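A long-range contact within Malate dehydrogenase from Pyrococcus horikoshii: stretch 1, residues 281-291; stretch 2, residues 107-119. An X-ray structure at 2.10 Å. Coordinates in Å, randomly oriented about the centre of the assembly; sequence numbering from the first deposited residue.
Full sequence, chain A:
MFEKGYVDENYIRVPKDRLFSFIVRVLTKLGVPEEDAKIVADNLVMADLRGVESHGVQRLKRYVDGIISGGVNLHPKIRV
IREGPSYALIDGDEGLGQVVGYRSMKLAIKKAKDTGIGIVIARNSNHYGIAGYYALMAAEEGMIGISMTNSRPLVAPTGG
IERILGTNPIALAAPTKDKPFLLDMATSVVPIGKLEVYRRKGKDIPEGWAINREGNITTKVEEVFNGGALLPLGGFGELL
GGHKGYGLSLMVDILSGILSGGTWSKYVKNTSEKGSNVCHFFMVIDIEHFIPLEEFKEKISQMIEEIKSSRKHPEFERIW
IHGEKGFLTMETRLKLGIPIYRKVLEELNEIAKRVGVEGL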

# COMPACT_ATOMS: atom_id res chain seq x y z
N PHE A 281 -6.86 -5.33 -9.66
CA PHE A 281 -6.58 -3.91 -9.87
C PHE A 281 -5.22 -3.84 -10.58
O PHE A 281 -4.26 -4.46 -10.15
CB PHE A 281 -6.48 -3.18 -8.53
CG PHE A 281 -6.07 -1.73 -8.65
CD1 PHE A 281 -7.01 -0.74 -8.89
CD2 PHE A 281 -4.73 -1.36 -8.54
CE1 PHE A 281 -6.64 0.60 -9.01
CE2 PHE A 281 -4.34 -0.03 -8.66
CZ PHE A 281 -5.30 0.96 -8.90
N PHE A 282 -5.16 -3.08 -11.67
CA PHE A 282 -3.92 -2.92 -12.42
C PHE A 282 -3.70 -1.44 -12.67
O PHE A 282 -4.62 -0.72 -13.06
CB PHE A 282 -3.99 -3.66 -13.77
CG PHE A 282 -4.34 -5.12 -13.64
CD1 PHE A 282 -3.36 -6.05 -13.28
CD2 PHE A 282 -5.64 -5.56 -13.84
CE1 PHE A 282 -3.69 -7.40 -13.13
CE2 PHE A 282 -5.98 -6.90 -13.69
CZ PHE A 282 -5.00 -7.83 -13.33
N MSE A 283 -2.47 -0.99 -12.44
CA MSE A 283 -2.15 0.41 -12.66
C MSE A 283 -0.76 0.54 -13.24
O MSE A 283 0.20 -0.06 -12.74
CB MSE A 283 -2.23 1.18 -11.35
CG MSE A 283 -1.94 2.66 -11.49
SE MSE A 283 -2.00 3.51 -9.78
CE MSE A 283 -0.28 4.40 -9.80
N VAL A 284 -0.65 1.34 -14.29
CA VAL A 284 0.63 1.56 -14.94
C VAL A 284 0.91 3.04 -15.06
O VAL A 284 0.02 3.83 -15.39
CB VAL A 284 0.65 0.94 -16.36
CG1 VAL A 284 2.01 1.16 -17.02
CG2 VAL A 284 0.33 -0.53 -16.29
N ILE A 285 2.14 3.42 -14.77
CA ILE A 285 2.54 4.81 -14.90
C ILE A 285 3.68 4.82 -15.91
O ILE A 285 4.70 4.18 -15.70
CB ILE A 285 3.04 5.38 -13.55
CG1 ILE A 285 1.90 5.40 -12.52
CG2 ILE A 285 3.57 6.80 -13.76
CD1 ILE A 285 2.32 5.93 -11.15
N ASP A 286 3.48 5.53 -17.01
CA ASP A 286 4.54 5.61 -18.02
C ASP A 286 5.56 6.63 -17.54
O ASP A 286 5.37 7.84 -17.67
CB ASP A 286 3.97 6.03 -19.38
CG ASP A 286 5.06 6.11 -20.45
OD1 ASP A 286 5.88 5.18 -20.55
OD2 ASP A 286 5.08 7.11 -21.21
N ILE A 287 6.63 6.13 -16.95
CA ILE A 287 7.69 6.98 -16.41
C ILE A 287 8.11 8.13 -17.34
O ILE A 287 8.24 9.26 -16.89
CB ILE A 287 8.92 6.12 -16.06
CG1 ILE A 287 8.55 5.18 -14.90
CG2 ILE A 287 10.10 7.01 -15.68
CD1 ILE A 287 9.56 4.06 -14.67
N GLU A 288 8.30 7.83 -18.62
CA GLU A 288 8.73 8.83 -19.61
C GLU A 288 7.88 10.10 -19.65
O GLU A 288 8.39 11.19 -19.91
CB GLU A 288 8.78 8.18 -21.00
CG GLU A 288 9.42 9.03 -22.11
CD GLU A 288 10.92 9.23 -21.94
OE1 GLU A 288 11.54 8.52 -21.11
OE2 GLU A 288 11.49 10.08 -22.64
N HIS A 289 6.58 9.97 -19.39
CA HIS A 289 5.68 11.12 -19.38
C HIS A 289 5.98 12.05 -18.21
O HIS A 289 5.55 13.20 -18.20
CB HIS A 289 4.21 10.66 -19.28
CG HIS A 289 3.58 10.33 -20.60
ND1 HIS A 289 3.75 9.11 -21.23
CD2 HIS A 289 2.77 11.06 -21.41
CE1 HIS A 289 3.08 9.11 -22.36
NE2 HIS A 289 2.47 10.28 -22.50
N PHE A 290 6.72 11.55 -17.22
CA PHE A 290 7.07 12.34 -16.05
C PHE A 290 8.50 12.84 -16.10
O PHE A 290 8.75 14.04 -16.04
CB PHE A 290 6.84 11.50 -14.78
CG PHE A 290 5.40 11.32 -14.44
CD1 PHE A 290 4.79 12.12 -13.48
CD2 PHE A 290 4.64 10.35 -15.08
CE1 PHE A 290 3.44 11.96 -13.17
CE2 PHE A 290 3.28 10.19 -14.78
CZ PHE A 290 2.69 10.99 -13.82
N ILE A 291 9.46 11.91 -16.19
CA ILE A 291 10.87 12.28 -16.27
C ILE A 291 11.56 11.30 -17.20
O ILE A 291 11.03 10.24 -17.50
CB ILE A 291 11.56 12.23 -14.88
CG1 ILE A 291 11.53 10.80 -14.33
CG2 ILE A 291 10.87 13.20 -13.92
CD1 ILE A 291 12.42 10.61 -13.11
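Stretch 2 107-119: LAIKKAKDTGIGI

Stretch 2 folds back on itself, so that stretch 1 meets it twice: helix 107-115 packs over strand 281-285, its axis 7.5 Å away and crossing at -28°, and strand 117-119 then runs antiparallel beside the same strand, at 176° and 4.6 Å. The strands pair Met283 with Ile119, Val284 with Gly118 and Ile285 with Ile117. Val284 N donates to Gly118 O (2.7 Å) and Gly118 N to Val284 O (3.0 Å); Asp286 N extends the ladder to Gly116 O (2.8 Å).

Val284 (chi1 t) projects from the face of the sheet that the helix covers. Its two methyls reach different helix residues, CG1 lying 3.5 Å from Ala112 CB and CG2 3.6 Å from Ala108 CB; the small alanines, both directed toward the strand, allow this close approach. Opposite Val284, Gly118 leaves room for the helix: a CB there would clash with Ala108 O.

On the other face, Met283, a selenomethionine extended through chi1 and chi2 (both t), sets CG 3.7 Å from CG1 of Ile119 (m, t). Ile117 takes m, m, which brings its CD1 within 4.0 Å of Ile285 CG1 and 4.1 Å of Phe290 CE2, at the edge of that ring.

The helix ends at Thr115, and Gly116, the first residue after it, has a positive phi (106°) at which a CB would be jammed against the preceding carbonyl O. Thr115 (p) turns OG1 back to Lys111 O, a 2.8 Å hydrogen bond, and OG1 weakly accepts Ile117 N at 3.3 Å. His289 (m) lays its ring over this turn, with Gly116 CA 3.5 Å from the centroid of the ring atoms of His289 in a CH-pi contact. The ring is held from its own stretch by a very short hydrogen bond, His289 ND1 to Asp286 OD2 (2.4 Å), while Asp286 (t) rests CB 3.4 Å from Ala112 O.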

# COMPACT_ATOMS: atom_id res chain seq x y z
N LEU A 107 -3.65 -3.93 -21.58
CA LEU A 107 -4.46 -2.75 -21.88
C LEU A 107 -4.01 -1.55 -21.04
O LEU A 107 -3.96 -0.42 -21.53
CB LEU A 107 -5.94 -3.02 -21.63
CG LEU A 107 -6.89 -1.84 -21.85
CD1 LEU A 107 -6.85 -1.42 -23.33
CD2 LEU A 107 -8.30 -2.24 -21.45
N ALA A 108 -3.68 -1.79 -19.77
CA ALA A 108 -3.22 -0.71 -18.90
C ALA A 108 -1.91 -0.13 -19.45
O ALA A 108 -1.72 1.08 -19.47
CB ALA A 108 -3.02 -1.23 -17.48
N ILE A 109 -1.01 -1.01 -19.89
CA ILE A 109 0.28 -0.58 -20.45
C ILE A 109 0.05 0.26 -21.71
O ILE A 109 0.70 1.29 -21.90
CB ILE A 109 1.16 -1.81 -20.77
CG1 ILE A 109 1.66 -2.44 -19.47
CG2 ILE A 109 2.35 -1.41 -21.67
CD1 ILE A 109 2.27 -3.83 -19.63
N LYS A 110 -0.89 -0.16 -22.55
CA LYS A 110 -1.19 0.57 -23.78
C LYS A 110 -1.71 1.97 -23.47
O LYS A 110 -1.29 2.95 -24.08
CB LYS A 110 -2.23 -0.19 -24.61
CG LYS A 110 -2.56 0.47 -25.94
CD LYS A 110 -3.51 -0.38 -26.76
CE LYS A 110 -3.66 0.15 -28.18
NZ LYS A 110 -4.46 -0.77 -29.05
N LYS A 111 -2.63 2.07 -22.51
CA LYS A 111 -3.18 3.36 -22.15
C LYS A 111 -2.13 4.29 -21.54
O LYS A 111 -2.10 5.47 -21.84
CB LYS A 111 -4.36 3.17 -21.19
CG LYS A 111 -5.61 2.56 -21.87
CD LYS A 111 -6.79 2.44 -20.92
CE LYS A 111 -8.03 1.89 -21.63
NZ LYS A 111 -8.57 2.83 -22.66
N ALA A 112 -1.25 3.74 -20.70
CA ALA A 112 -0.20 4.53 -20.08
C ALA A 112 0.74 5.05 -21.16
O ALA A 112 1.13 6.23 -21.18
CB ALA A 112 0.58 3.66 -19.07
N LYS A 113 1.11 4.16 -22.07
CA LYS A 113 2.00 4.52 -23.17
C LYS A 113 1.44 5.71 -23.94
O LYS A 113 2.18 6.64 -24.27
CB LYS A 113 2.15 3.31 -24.09
CG LYS A 113 3.09 3.49 -25.28
CD LYS A 113 3.38 2.14 -25.92
CE LYS A 113 3.98 1.19 -24.88
NZ LYS A 113 4.11 -0.22 -25.35
N ASP A 114 0.14 5.70 -24.18
CA ASP A 114 -0.51 6.77 -24.94
C ASP A 114 -0.92 8.02 -24.18
O ASP A 114 -0.99 9.10 -24.76
CB ASP A 114 -1.75 6.21 -25.65
CG ASP A 114 -1.44 4.98 -26.49
OD1 ASP A 114 -0.26 4.84 -26.90
OD2 ASP A 114 -2.36 4.17 -26.75
N THR A 115 -1.16 7.88 -22.88
CA THR A 115 -1.61 9.03 -22.08
C THR A 115 -0.75 9.32 -20.86
O THR A 115 -0.89 10.39 -20.24
CB THR A 115 -3.04 8.80 -21.59
OG1 THR A 115 -3.03 7.78 -20.58
CG2 THR A 115 -3.94 8.36 -22.73
N GLY A 116 0.11 8.38 -20.50
CA GLY A 116 0.94 8.57 -19.32
C GLY A 116 0.45 7.70 -18.17
O GLY A 116 1.25 7.23 -17.37
N ILE A 117 -0.86 7.49 -18.11
CA ILE A 117 -1.47 6.68 -17.04
C ILE A 117 -2.43 5.62 -17.55
O ILE A 117 -3.16 5.84 -18.52
CB ILE A 117 -2.26 7.56 -16.03
CG1 ILE A 117 -1.34 8.62 -15.41
CG2 ILE A 117 -2.85 6.68 -14.93
CD1 ILE A 117 -0.24 8.03 -14.55
N GLY A 118 -2.45 4.47 -16.88
CA GLY A 118 -3.34 3.40 -17.26
C GLY A 118 -3.84 2.63 -16.04
O GLY A 118 -3.04 2.02 -15.32
N ILE A 119 -5.14 2.66 -15.80
CA ILE A 119 -5.73 1.95 -14.67
C ILE A 119 -6.83 1.02 -15.17
O ILE A 119 -7.85 1.46 -15.69
CB ILE A 119 -6.33 2.93 -13.63
CG1 ILE A 119 -5.19 3.69 -12.94
CG2 ILE A 119 -7.18 2.17 -12.60
CD1 ILE A 119 -5.66 4.76 -11.96